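Local coordinates for protein peptidyl-prolyl cis-trans isomerase cyclophilin-type (PDB 3BO7) that probably speeds protein folding by catalysing the cis-trans isomerisation of peptide bonds preceding proline, as a cyclophilin bound here by the immunosuppressant cyclosporin A, at residues S17-H23 and I135-G141; Q100-V104 and L143-R147; K5-R10 and V171-F176; M26-A30 and E92-L97. All coordinates share one frame. Numbering follows the deposited sequence.

Contact 1: residues S17-H23 and I135-G141; sequences SLNIELH and IFGRVVG
Strands 17-22 and 135-139 run antiparallel, their axes inclined by 145° and 4.7 Å apart at closest. Glu-21 and Arg-138 form a hydrogen-bonded pair (Glu-21 N to Arg-138 O 2.9 Å, Arg-138 N to Glu-21 O 3.0 Å), flanked by the non-hydrogen-bonded pairs Ile-20/Val-139 and Leu-22/Gly-137. A classic bulge then puts Val-140 and Gly-141 opposite Asn-19, whose O accepts from Val-140 N (2.8 Å) and Gly-141 N (3.3 Å), while Asn-19 N reaches Gly-141 O at 2.6 Å. His-23 N to Phe-136 O (2.8 Å) ends the pairing. Glu-21 (chi1 t) and Arg-138 (chi1 p) make a salt bridge, OE1 to NE 2.7 Å; Glu-21 OE2 is hydrogen-bonded to Tyr-8 OH. A water joins His-23 NE2 (3.1 Å) to Gly-137 O (2.7 Å); His-23 ND1 is hydrogen-bonded to Lys-6 NZ. Leu-22 CD2 meets Phe-136 CD1 (3.8 Å), both against helix 28-39. Such paired strands, a helix over one end, fit the cyclophilin beta-barrel.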
loop_
_atom_site.group_PDB
_atom_site.type_symbol
_atom_site.label_atom_id
_atom_site.label_comp_id
_atom_site.label_asym_id
_atom_site.label_seq_id
_atom_site.Cartn_x
_atom_site.Cartn_y
_atom_site.Cartn_z
ATOM N N SER A 17 2.556 2.536 -13.679
ATOM C CA SER A 17 3.117 1.408 -12.936
ATOM C C SER A 17 4.129 1.869 -11.893
ATOM O O SER A 17 4.837 2.863 -12.092
ATOM C CB SER A 17 3.769 0.406 -13.892
ATOM O OG SER A 17 2.788 -0.255 -14.673
ATOM N N LEU A 18 4.186 1.139 -10.781
ATOM C CA LEU A 18 5.108 1.464 -9.699
ATOM C C LEU A 18 6.019 0.294 -9.381
ATOM O O LEU A 18 5.547 -0.830 -9.195
ATOM C CB LEU A 18 4.356 1.886 -8.433
ATOM C CG LEU A 18 3.463 3.130 -8.468
ATOM C CD1 LEU A 18 2.714 3.232 -7.161
ATOM C CD2 LEU A 18 4.264 4.386 -8.702
ATOM N N ASN A 19 7.323 0.577 -9.322
ATOM C CA ASN A 19 8.322 -0.400 -8.902
ATOM C C ASN A 19 8.598 -0.257 -7.414
ATOM O O ASN A 19 8.880 0.843 -6.918
ATOM C CB ASN A 19 9.613 -0.246 -9.714
ATOM C CG ASN A 19 9.480 -0.772 -11.139
ATOM O OD1 ASN A 19 8.622 -1.607 -11.442
ATOM N ND2 ASN A 19 10.343 -0.290 -12.017
ATOM N N ILE A 20 8.509 -1.371 -6.704
ATOM C CA ILE A 20 8.508 -1.337 -5.249
ATOM C C ILE A 20 9.507 -2.316 -4.634
ATOM O O ILE A 20 9.611 -3.466 -5.049
ATOM C CB ILE A 20 7.056 -1.553 -4.692
ATOM C CG1 ILE A 20 6.236 -0.265 -4.867
ATOM C CG2 ILE A 20 7.073 -2.010 -3.230
ATOM C CD1 ILE A 20 4.765 -0.461 -4.776
ATOM N N GLU A 21 10.251 -1.815 -3.654
ATOM C CA GLU A 21 11.078 -2.635 -2.790
ATOM C C GLU A 21 10.366 -2.851 -1.461
ATOM O O GLU A 21 9.906 -1.895 -0.831
ATOM C CB GLU A 21 12.407 -1.940 -2.551
ATOM C CG GLU A 21 13.303 -2.625 -1.543
ATOM C CD GLU A 21 14.641 -1.946 -1.437
ATOM O OE1 GLU A 21 14.699 -0.786 -0.972
ATOM O OE2 GLU A 21 15.645 -2.571 -1.830
ATOM N N LEU A 22 10.291 -4.108 -1.032
ATOM C CA LEU A 22 9.719 -4.441 0.262
ATOM C C LEU A 22 10.802 -4.692 1.311
ATOM O O LEU A 22 11.711 -5.483 1.087
ATOM C CB LEU A 22 8.816 -5.667 0.133
ATOM C CG LEU A 22 7.541 -5.569 -0.704
ATOM C CD1 LEU A 22 6.812 -6.878 -0.582
ATOM C CD2 LEU A 22 6.637 -4.434 -0.263
ATOM N N HIS A 23 10.690 -4.029 2.461
ATOM C CA HIS A 23 11.638 -4.207 3.564
ATOM C C HIS A 23 11.329 -5.434 4.430
ATOM O O HIS A 23 11.050 -5.314 5.624
ATOM C CB HIS A 23 11.696 -2.956 4.438
ATOM C CG HIS A 23 11.953 -1.699 3.676
ATOM N ND1 HIS A 23 13.073 -1.519 2.890
ATOM C CD2 HIS A 23 11.244 -0.550 3.590
ATOM C CE1 HIS A 23 13.036 -0.315 2.348
ATOM N NE2 HIS A 23 11.938 0.293 2.757
ATOM N N ILE A 135 5.675 0.770 8.146
ATOM C CA ILE A 135 6.323 1.051 6.880
ATOM C C ILE A 135 6.930 -0.264 6.453
ATOM O O ILE A 135 7.700 -0.870 7.211
ATOM C CB ILE A 135 7.449 2.108 7.030
ATOM C CG1 ILE A 135 6.840 3.493 7.260
ATOM C CG2 ILE A 135 8.379 2.102 5.798
ATOM C CD1 ILE A 135 7.761 4.471 7.941
ATOM N N PHE A 136 6.588 -0.718 5.251
ATOM C CA PHE A 136 7.081 -2.011 4.801
ATOM C C PHE A 136 7.691 -1.969 3.405
ATOM O O PHE A 136 8.111 -2.996 2.876
ATOM C CB PHE A 136 6.007 -3.112 4.956
ATOM C CG PHE A 136 4.808 -2.959 4.042
ATOM C CD1 PHE A 136 4.630 -3.822 2.960
ATOM C CD2 PHE A 136 3.843 -1.985 4.280
ATOM C CE1 PHE A 136 3.532 -3.697 2.124
ATOM C CE2 PHE A 136 2.746 -1.856 3.440
ATOM C CZ PHE A 136 2.586 -2.715 2.366
ATOM N N GLY A 137 7.766 -0.781 2.825
ATOM C CA GLY A 137 8.433 -0.631 1.546
ATOM C C GLY A 137 8.665 0.786 1.072
ATOM O O GLY A 137 8.407 1.758 1.788
ATOM N N ARG A 138 9.174 0.884 -0.150
ATOM C CA ARG A 138 9.346 2.161 -0.830
ATOM C C ARG A 138 9.258 1.986 -2.341
ATOM O O ARG A 138 9.627 0.942 -2.882
ATOM C CB ARG A 138 10.671 2.818 -0.442
ATOM C CG ARG A 138 11.887 1.936 -0.700
ATOM C CD ARG A 138 13.172 2.731 -0.628
ATOM N NE ARG A 138 14.322 1.897 -0.965
ATOM C CZ ARG A 138 15.424 2.340 -1.563
ATOM N NH1 ARG A 138 15.537 3.617 -1.910
ATOM N NH2 ARG A 138 16.416 1.502 -1.825
ATOM N N VAL A 139 8.760 3.018 -3.011
ATOM C CA VAL A 139 8.736 3.076 -4.471
ATOM C C VAL A 139 10.144 3.424 -4.964
ATOM O O VAL A 139 10.659 4.493 -4.668
ATOM C CB VAL A 139 7.687 4.114 -4.975
ATOM C CG1 VAL A 139 7.633 4.162 -6.498
ATOM C CG2 VAL A 139 6.315 3.799 -4.420
ATOM N N VAL A 140 10.763 2.493 -5.683
ATOM C CA VAL A 140 12.117 2.657 -6.223
ATOM C C VAL A 140 12.091 3.025 -7.718
ATOM O O VAL A 140 13.129 3.287 -8.327
ATOM C CB VAL A 140 12.995 1.384 -6.004
ATOM C CG1 VAL A 140 13.303 1.182 -4.524
ATOM C CG2 VAL A 140 12.330 0.133 -6.597
ATOM N N GLY A 141 10.896 3.035 -8.295
ATOM C CA GLY A 141 10.701 3.454 -9.673
ATOM C C GLY A 141 9.238 3.743 -9.953
ATOM O O GLY A 141 8.361 2.938 -9.627
HETATM O O HOH W 1 10.503 3.063 2.978
#

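Contact 2: residues Q100-V104 and L143-R147; sequences QGIGV and LDVLR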
loop_
_atom_site.group_PDB
_atom_site.type_symbol
_atom_site.label_atom_id
_atom_site.label_comp_id
_atom_site.label_asym_id
_atom_site.label_seq_id
_atom_site.Cartn_x
_atom_site.Cartn_y
_atom_site.Cartn_z
ATOM N N GLN A 100 9.339 9.731 5.638
ATOM C CA GLN A 100 10.037 10.897 5.130
ATOM C C GLN A 100 10.096 10.854 3.619
ATOM O O GLN A 100 10.533 9.866 3.032
ATOM C CB GLN A 100 11.441 10.951 5.712
ATOM C CG GLN A 100 12.196 12.227 5.415
ATOM C CD GLN A 100 13.421 12.395 6.303
ATOM O OE1 GLN A 100 14.516 12.694 5.816
ATOM N NE2 GLN A 100 13.240 12.214 7.611
ATOM N N GLY A 101 9.638 11.934 2.994
ATOM C CA GLY A 101 9.753 12.101 1.556
ATOM C C GLY A 101 8.717 11.333 0.765
ATOM O O GLY A 101 7.833 10.679 1.329
ATOM N N ILE A 102 8.838 11.421 -0.553
ATOM C CA ILE A 102 7.914 10.776 -1.482
ATOM C C ILE A 102 8.149 9.261 -1.560
ATOM O O ILE A 102 9.284 8.792 -1.455
ATOM C CB ILE A 102 8.023 11.435 -2.898
ATOM C CG1 ILE A 102 6.980 10.868 -3.869
ATOM C CG2 ILE A 102 9.464 11.327 -3.451
ATOM C CD1 ILE A 102 6.689 11.761 -5.050
ATOM N N GLY A 103 7.072 8.495 -1.710
ATOM C CA GLY A 103 7.190 7.087 -2.072
ATOM C C GLY A 103 7.374 6.068 -0.962
ATOM O O GLY A 103 7.760 4.930 -1.238
ATOM N N VAL A 104 7.106 6.458 0.283
ATOM C CA VAL A 104 7.132 5.511 1.393
ATOM C C VAL A 104 5.882 4.616 1.315
ATOM O O VAL A 104 4.757 5.112 1.161
ATOM C CB VAL A 104 7.234 6.239 2.767
ATOM C CG1 VAL A 104 7.163 5.258 3.929
ATOM C CG2 VAL A 104 8.517 7.073 2.856
ATOM N N LEU A 143 8.164 7.311 -9.558
ATOM C CA LEU A 143 7.876 8.468 -8.710
ATOM C C LEU A 143 7.078 9.521 -9.463
ATOM O O LEU A 143 6.335 10.297 -8.850
ATOM C CB LEU A 143 9.161 9.093 -8.147
ATOM C CG LEU A 143 10.006 8.379 -7.083
ATOM C CD1 LEU A 143 11.156 9.278 -6.664
ATOM C CD2 LEU A 143 9.198 7.953 -5.861
ATOM N N ASP A 144 7.232 9.543 -10.789
ATOM C CA ASP A 144 6.517 10.498 -11.642
ATOM C C ASP A 144 5.076 10.088 -11.943
ATOM O O ASP A 144 4.236 10.943 -12.219
ATOM C CB ASP A 144 7.318 10.820 -12.910
ATOM C CG ASP A 144 8.522 11.713 -12.616
ATOM O OD1 ASP A 144 8.413 12.945 -12.784
ATOM O OD2 ASP A 144 9.565 11.185 -12.174
ATOM N N VAL A 145 4.793 8.787 -11.877
ATOM C CA VAL A 145 3.410 8.288 -11.890
ATOM C C VAL A 145 2.700 8.765 -10.614
ATOM O O VAL A 145 1.557 9.230 -10.648
ATOM C CB VAL A 145 3.365 6.739 -12.012
ATOM C CG1 VAL A 145 1.986 6.183 -11.636
ATOM C CG2 VAL A 145 3.749 6.309 -13.418
ATOM N N LEU A 146 3.416 8.670 -9.497
ATOM C CA LEU A 146 2.934 9.107 -8.194
ATOM C C LEU A 146 2.622 10.595 -8.218
ATOM O O LEU A 146 1.573 11.016 -7.734
ATOM C CB LEU A 146 3.991 8.808 -7.135
ATOM C CG LEU A 146 3.602 8.176 -5.802
ATOM C CD1 LEU A 146 2.640 7.001 -5.963
ATOM C CD2 LEU A 146 4.879 7.745 -5.075
ATOM N N ARG A 147 3.527 11.380 -8.806
ATOM C CA ARG A 147 3.344 12.826 -8.949
ATOM C C ARG A 147 2.117 13.217 -9.792
ATOM O O ARG A 147 1.518 14.265 -9.563
ATOM C CB ARG A 147 4.617 13.482 -9.488
ATOM C CG ARG A 147 5.733 13.552 -8.465
ATOM C CD ARG A 147 6.974 14.239 -9.008
ATOM N NE ARG A 147 8.075 14.140 -8.053
ATOM C CZ ARG A 147 9.074 13.261 -8.132
ATOM N NH1 ARG A 147 9.147 12.396 -9.144
ATOM N NH2 ARG A 147 10.013 13.254 -7.199
#
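Ile-102 lays its side chain across the first turn of helix 143-149, and its contacts follow the spacing of that turn. CG2 lies 4.2 Å from Leu-143 CD2, CG1 is 4.0 Å from Leu-146 CD2, and CD1 stands 4.0 Å from Arg-147 CG. With chi1 and chi2 both t, the isoleucine is extended, so its CD1 also reaches over one face of the Arg-147 guanidinium. That arginine is held within the helix by a salt bridge from its NH1 to Asp-144 OD2 (3.3 Å), while the backbone closes the turn through Arg-147 N to Leu-143 O at 3.0 Å. In the cyclophilin fold, this helix packs on the loop that leads into strand 104-107: Gly-103 is bonded through its backbone to Thr-122 and Val-139, and Leu-146 also packs on Leu-18 of strand 16-22. At Gly-103 the backbone itself forms the contact surface, CA being 3.8 Å from Leu-146 CD2 and 4.4 Å from Leu-143 CD2. Its phi/psi of 87/16° is readily accessible to a residue without a side chain, and a CB modelled there would sit 3.1 Å from Leu-143 CD2, which is tight. Leu-146 points toward the loop with an unusual chi1 of -135°, bringing CD2 within 4.0 Å of Ile-102 CG1 and 3.8 Å of Gly-103 CA.

Contact 3: residues K5-R10 and V171-F176; sequences KKGYLR and VFKNPF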
loop_
_atom_site.group_PDB
_atom_site.type_symbol
_atom_site.label_atom_id
_atom_site.label_comp_id
_atom_site.label_asym_id
_atom_site.label_seq_id
_atom_site.Cartn_x
_atom_site.Cartn_y
_atom_site.Cartn_z
ATOM N N LYS A 5 17.267 -8.936 3.547
ATOM C CA LYS A 5 16.441 -9.633 2.516
ATOM C C LYS A 5 15.253 -8.775 2.075
ATOM O O LYS A 5 14.412 -8.400 2.883
ATOM C CB LYS A 5 15.980 -11.008 3.016
ATOM C CG LYS A 5 15.176 -11.024 4.318
ATOM C CD LYS A 5 14.504 -12.385 4.477
ATOM C CE LYS A 5 13.452 -12.390 5.567
ATOM N NZ LYS A 5 12.985 -13.785 5.834
ATOM N N LYS A 6 15.207 -8.445 0.792
ATOM C CA LYS A 6 14.176 -7.570 0.278
ATOM C C LYS A 6 13.312 -8.300 -0.736
ATOM O O LYS A 6 13.737 -9.301 -1.310
ATOM C CB LYS A 6 14.788 -6.302 -0.324
ATOM C CG LYS A 6 16.026 -5.809 0.417
ATOM C CD LYS A 6 15.925 -4.358 0.887
ATOM C CE LYS A 6 15.168 -4.233 2.183
ATOM N NZ LYS A 6 15.605 -3.042 2.990
ATOM N N GLY A 7 12.082 -7.819 -0.903
ATOM C CA GLY A 7 11.179 -8.280 -1.947
ATOM C C GLY A 7 11.092 -7.212 -3.018
ATOM O O GLY A 7 11.307 -6.042 -2.734
ATOM N N TYR A 8 10.806 -7.613 -4.257
ATOM C CA TYR A 8 10.654 -6.665 -5.373
ATOM C C TYR A 8 9.404 -6.974 -6.171
ATOM O O TYR A 8 9.109 -8.142 -6.450
ATOM C CB TYR A 8 11.914 -6.632 -6.256
ATOM C CG TYR A 8 13.128 -6.155 -5.479
ATOM C CD1 TYR A 8 13.343 -4.799 -5.271
ATOM C CD2 TYR A 8 14.018 -7.063 -4.900
ATOM C CE1 TYR A 8 14.420 -4.353 -4.535
ATOM C CE2 TYR A 8 15.101 -6.624 -4.150
ATOM C CZ TYR A 8 15.295 -5.264 -3.977
ATOM O OH TYR A 8 16.360 -4.792 -3.243
ATOM N N LEU A 9 8.653 -5.927 -6.512
ATOM C CA LEU A 9 7.385 -6.086 -7.217
ATOM C C LEU A 9 7.000 -4.851 -8.014
ATOM O O LEU A 9 7.415 -3.738 -7.691
ATOM C CB LEU A 9 6.246 -6.486 -6.256
ATOM C CG LEU A 9 5.749 -5.593 -5.107
ATOM C CD1 LEU A 9 4.677 -4.607 -5.568
ATOM C CD2 LEU A 9 5.207 -6.486 -4.013
ATOM N N ARG A 10 6.204 -5.066 -9.060
ATOM C CA ARG A 10 5.613 -3.972 -9.822
ATOM C C ARG A 10 4.084 -3.997 -9.725
ATOM O O ARG A 10 3.442 -5.017 -10.003
ATOM C CB ARG A 10 6.056 -4.032 -11.285
ATOM C CG ARG A 10 5.591 -2.857 -12.131
ATOM C CD ARG A 10 6.014 -3.041 -13.576
ATOM N NE ARG A 10 7.454 -2.867 -13.710
ATOM C CZ ARG A 10 8.201 -3.400 -14.671
ATOM N NH1 ARG A 10 7.647 -4.151 -15.598
ATOM N NH2 ARG A 10 9.509 -3.171 -14.698
ATOM N N VAL A 171 5.362 -9.928 -9.104
ATOM C CA VAL A 171 6.374 -10.138 -8.081
ATOM C C VAL A 171 7.641 -10.696 -8.733
ATOM O O VAL A 171 7.607 -11.738 -9.373
ATOM C CB VAL A 171 5.867 -11.055 -6.937
ATOM C CG1 VAL A 171 6.948 -11.249 -5.887
ATOM C CG2 VAL A 171 4.609 -10.468 -6.294
ATOM N N PHE A 172 8.744 -9.969 -8.573
ATOM C CA PHE A 172 10.032 -10.348 -9.146
ATOM C C PHE A 172 10.911 -11.071 -8.140
ATOM O O PHE A 172 11.882 -11.725 -8.517
ATOM C CB PHE A 172 10.777 -9.112 -9.666
ATOM C CG PHE A 172 10.130 -8.472 -10.852
ATOM C CD1 PHE A 172 10.394 -8.931 -12.139
ATOM C CD2 PHE A 172 9.252 -7.407 -10.686
ATOM C CE1 PHE A 172 9.783 -8.334 -13.241
ATOM C CE2 PHE A 172 8.650 -6.802 -11.778
ATOM C CZ PHE A 172 8.909 -7.267 -13.054
ATOM N N LYS A 173 10.594 -10.921 -6.854
ATOM C CA LYS A 173 11.334 -11.602 -5.792
ATOM C C LYS A 173 10.562 -11.617 -4.479
ATOM O O LYS A 173 10.230 -10.574 -3.913
ATOM C CB LYS A 173 12.718 -10.980 -5.576
ATOM C CG LYS A 173 13.591 -11.816 -4.671
ATOM C CD LYS A 173 14.778 -11.037 -4.191
ATOM C CE LYS A 173 15.667 -11.892 -3.302
ATOM N NZ LYS A 173 16.685 -11.027 -2.648
ATOM N N ASN A 174 10.276 -12.819 -4.009
ATOM C CA ASN A 174 9.669 -13.003 -2.719
ATOM C C ASN A 174 10.633 -13.811 -1.873
ATOM O O ASN A 174 10.847 -14.981 -2.150
ATOM C CB ASN A 174 8.322 -13.714 -2.864
ATOM C CG ASN A 174 7.812 -14.260 -1.562
ATOM O OD1 ASN A 174 8.358 -13.975 -0.500
ATOM N ND2 ASN A 174 6.766 -15.059 -1.631
ATOM N N PRO A 175 11.228 -13.184 -0.844
ATOM C CA PRO A 175 12.226 -13.876 -0.021
ATOM C C PRO A 175 11.665 -14.879 1.009
ATOM O O PRO A 175 12.439 -15.500 1.736
ATOM C CB PRO A 175 12.962 -12.726 0.668
ATOM C CG PRO A 175 11.941 -11.622 0.753
ATOM C CD PRO A 175 11.012 -11.787 -0.412
ATOM N N PHE A 176 10.344 -15.053 1.062
ATOM C CA PHE A 176 9.735 -16.015 1.990
ATOM C C PHE A 176 9.298 -17.297 1.284
ATOM O O PHE A 176 10.055 -17.885 0.514
ATOM C CB PHE A 176 8.535 -15.394 2.710
ATOM C CG PHE A 176 8.834 -14.081 3.358
ATOM C CD1 PHE A 176 8.453 -12.891 2.745
ATOM C CD2 PHE A 176 9.502 -14.031 4.577
ATOM C CE1 PHE A 176 8.734 -11.670 3.335
ATOM C CE2 PHE A 176 9.788 -12.814 5.181
ATOM C CZ PHE A 176 9.407 -11.628 4.558
HETATM O O HOH W 2 17.359 -8.506 -1.791
#
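A classic beta bulge joins the two ends of the modelled chain, with Phe-172 and Lys-173 both facing Tyr-8. The backbone gives the evidence: Tyr-8 O accepts from Phe-172 N at 2.8 Å and from Lys-173 N at 3.2 Å, whereas Tyr-8 N donates to Lys-173 O at 3.0 Å. Within the bulge Phe-172 (phi/psi -97/-19°) leaves the extended conformation, and the register shifts by one between Tyr-8/Lys-173 and Leu-9/Val-171. Phe-172 turns its ring edge toward Arg-10, CE2 to CB 3.8 Å, and its CZ lies over one face of the Arg-10 guanidinium, whose NE is hydrogen-bonded to Asn-19 OD1. Leu-9 CB and Val-171 CG2 meet at 4.3 Å, on the face that packs against Leu-35 of helix 28-39. Pro-175 CG touches Lys-6 O (3.6 Å), and Lys-5 NZ comes within 3.4 Å of Phe-176 CE2. An Asx turn, Phe-176 N to Asn-174 OD1 at 2.7 Å, lies at the end of the modelled chain. Strand 7-13 thereby has strand 16-22 on one flank and strand 166-171 on the other, the meeting of first and last strands found in the cyclophilin barrel.

Contact 4: residues M26-A30 and E92-L97; sequences MAPRA and EFDNRL. With SO4 (sulfate ion), chain I; EDO (1,2-ethanediol), chain N.
Hydrogen bonding centres on Glu-92 (chi1 m, chi2 t) at the N terminus of helix 28-39. OE2 accepts from Arg-29 N at 2.9 Å and OE1 from Ala-30 N at 3.0 Å, so a loop carboxylate accepts from two amides of the helix's first turn. Ala-27 occupies the N-cap position (phi/psi -136/59°), its CA 5.6 Å from that of Glu-92. A water lies within hydrogen-bonding reach of Met-26 O (3.1 Å) and Asp-94 OD2 (2.5 Å). Arg-29 NH1 meets O2 of a sulfate (2.8 Å), probably from the crystallisation liquor. A type I turn spans Asp-94 to Leu-97, with a salt bridge from Arg-96 NE to Asp-94 OD1 (2.9 Å). Met-26 (chi1 m, chi2 t) makes the apolar contact, CB to Leu-97 CD1 3.8 Å; its CG sits over a face of the Arg-96 guanidinium, 3.9 Å from NH2. In this cyclophilin fold the loop before strand 104-107 is tied to helix 28-39, and Ala-27 and Ala-30 rest on Phe-136 of strand 135-141.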
loop_
_atom_site.group_PDB
_atom_site.type_symbol
_atom_site.label_atom_id
_atom_site.label_comp_id
_atom_site.label_asym_id
_atom_site.label_seq_id
_atom_site.Cartn_x
_atom_site.Cartn_y
_atom_site.Cartn_z
ATOM N N MET A 26 13.046 -5.678 7.840
ATOM C CA MET A 26 12.649 -4.830 8.970
ATOM C C MET A 26 11.151 -4.921 9.275
ATOM O O MET A 26 10.721 -4.617 10.389
ATOM C CB MET A 26 13.044 -3.371 8.713
ATOM C CG MET A 26 14.541 -3.107 8.769
ATOM S SD MET A 26 15.006 -1.421 8.312
ATOM C CE MET A 26 14.994 -1.487 6.526
ATOM N N ALA A 27 10.363 -5.329 8.284
ATOM C CA ALA A 27 8.925 -5.534 8.462
ATOM C C ALA A 27 8.452 -6.841 7.800
ATOM O O ALA A 27 7.583 -6.810 6.928
ATOM C CB ALA A 27 8.127 -4.316 7.948
ATOM N N PRO A 28 9.018 -7.991 8.233
ATOM C CA PRO A 28 8.752 -9.306 7.635
ATOM C C PRO A 28 7.283 -9.712 7.555
ATOM O O PRO A 28 6.855 -10.234 6.527
ATOM C CB PRO A 28 9.521 -10.278 8.551
ATOM C CG PRO A 28 9.857 -9.488 9.788
ATOM C CD PRO A 28 9.988 -8.093 9.345
ATOM N N ARG A 29 6.514 -9.478 8.616
ATOM C CA ARG A 29 5.111 -9.930 8.653
ATOM C C ARG A 29 4.236 -9.186 7.650
ATOM O O ARG A 29 3.390 -9.790 6.980
ATOM C CB ARG A 29 4.541 -9.801 10.065
ATOM C CG ARG A 29 5.245 -10.674 11.087
ATOM C CD ARG A 29 4.360 -11.828 11.525
ATOM N NE ARG A 29 4.515 -13.026 10.713
ATOM C CZ ARG A 29 3.620 -14.012 10.652
ATOM N NH1 ARG A 29 2.484 -13.937 11.338
ATOM N NH2 ARG A 29 3.860 -15.067 9.877
ATOM N N ALA A 30 4.455 -7.877 7.539
ATOM C CA ALA A 30 3.705 -7.048 6.603
ATOM C C ALA A 30 4.058 -7.373 5.151
ATOM O O ALA A 30 3.188 -7.374 4.281
ATOM C CB ALA A 30 3.917 -5.558 6.911
ATOM N N GLU A 92 4.869 -3.309 13.047
ATOM C CA GLU A 92 6.311 -3.494 13.004
ATOM C C GLU A 92 6.955 -2.159 12.698
ATOM O O GLU A 92 6.779 -1.607 11.610
ATOM C CB GLU A 92 6.707 -4.509 11.945
ATOM C CG GLU A 92 6.120 -5.901 12.139
ATOM C CD GLU A 92 6.242 -6.738 10.889
ATOM O OE1 GLU A 92 5.534 -6.427 9.893
ATOM O OE2 GLU A 92 7.033 -7.706 10.908
ATOM N N PHE A 93 7.689 -1.646 13.680
ATOM C CA PHE A 93 8.323 -0.358 13.581
ATOM C C PHE A 93 9.820 -0.573 13.627
ATOM O O PHE A 93 10.286 -1.610 14.105
ATOM C CB PHE A 93 7.856 0.559 14.718
ATOM C CG PHE A 93 6.353 0.672 14.836
ATOM C CD1 PHE A 93 5.566 0.958 13.715
ATOM C CD2 PHE A 93 5.724 0.505 16.073
ATOM C CE1 PHE A 93 4.177 1.052 13.819
ATOM C CE2 PHE A 93 4.329 0.608 16.190
ATOM C CZ PHE A 93 3.558 0.888 15.057
ATOM N N ASP A 94 10.563 0.401 13.105
ATOM C CA ASP A 94 12.013 0.361 13.069
ATOM C C ASP A 94 12.453 1.801 12.885
ATOM O O ASP A 94 11.883 2.519 12.069
ATOM C CB ASP A 94 12.485 -0.524 11.904
ATOM C CG ASP A 94 13.972 -0.876 11.980
ATOM O OD1 ASP A 94 14.828 0.038 11.964
ATOM O OD2 ASP A 94 14.286 -2.083 12.010
ATOM N N ASN A 95 13.457 2.231 13.644
ATOM C CA ASN A 95 13.877 3.640 13.648
ATOM C C ASN A 95 14.472 4.111 12.334
ATOM O O ASN A 95 14.498 5.305 12.055
ATOM C CB ASN A 95 14.889 3.913 14.770
ATOM C CG ASN A 95 14.316 3.679 16.152
ATOM O OD1 ASN A 95 14.989 3.114 17.016
ATOM N ND2 ASN A 95 13.076 4.113 16.376
ATOM N N ARG A 96 14.965 3.165 11.546
ATOM C CA ARG A 96 15.539 3.462 10.242
ATOM C C ARG A 96 14.454 3.643 9.188
ATOM O O ARG A 96 14.737 4.075 8.063
ATOM C CB ARG A 96 16.512 2.355 9.840
ATOM C CG ARG A 96 17.710 2.208 10.794
ATOM C CD ARG A 96 18.417 0.876 10.598
ATOM N NE ARG A 96 17.628 -0.236 11.125
ATOM C CZ ARG A 96 17.958 -1.523 11.011
ATOM N NH1 ARG A 96 19.074 -1.883 10.379
ATOM N NH2 ARG A 96 17.165 -2.454 11.524
ATOM N N LEU A 97 13.215 3.317 9.559
ATOM C CA LEU A 97 12.060 3.464 8.680
ATOM C C LEU A 97 11.098 4.541 9.178
ATOM O O LEU A 97 10.355 4.342 10.147
ATOM C CB LEU A 97 11.335 2.126 8.500
ATOM C CG LEU A 97 12.080 1.038 7.725
ATOM C CD1 LEU A 97 11.252 -0.234 7.676
ATOM C CD2 LEU A 97 12.452 1.517 6.327
HETATM S S SO4 I . 1.585 -11.377 14.003
HETATM O O1 SO4 I . 2.396 -10.487 13.189
HETATM O O2 SO4 I . 1.029 -12.439 13.170
HETATM O O3 SO4 I . 2.387 -11.985 15.069
HETATM O O4 SO4 I . 0.517 -10.590 14.618
HETATM C C1 EDO N . 2.262 -18.278 9.154
HETATM O O1 EDO N . 1.486 -17.532 10.100
HETATM C C2 EDO N . 1.467 -19.509 8.732
HETATM O O2 EDO N . 1.911 -19.988 7.454
HETATM O O HOH W 3 10.244 -4.309 13.466
HETATM O O HOH W 4 12.965 -4.208 12.440
#

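How the contacts relate
From the N terminus the chain enters strand 7-13, which pairs with the C-terminal segment; contact 3 therefore closes the longest loop and encloses the other three. Strand 16-22 follows, bonded to its predecessor through Leu-22 N and Gly-7 O (2.8 Å), and pairs through contact 1 with strand 135-141. Contact 4 falls within that loop, tying the start of helix 28-39 to residues 92-97. Contact 2 begins soon after contact 4 has closed, but crosses contact 1, since helix 143-149 lies beyond strand 135-141; Val-139 N to Gly-103 O (2.8 Å) joins them. Contact 1 touches all the others, whereas contacts 2 and 3 stay apart, nearest atoms about 9 Å.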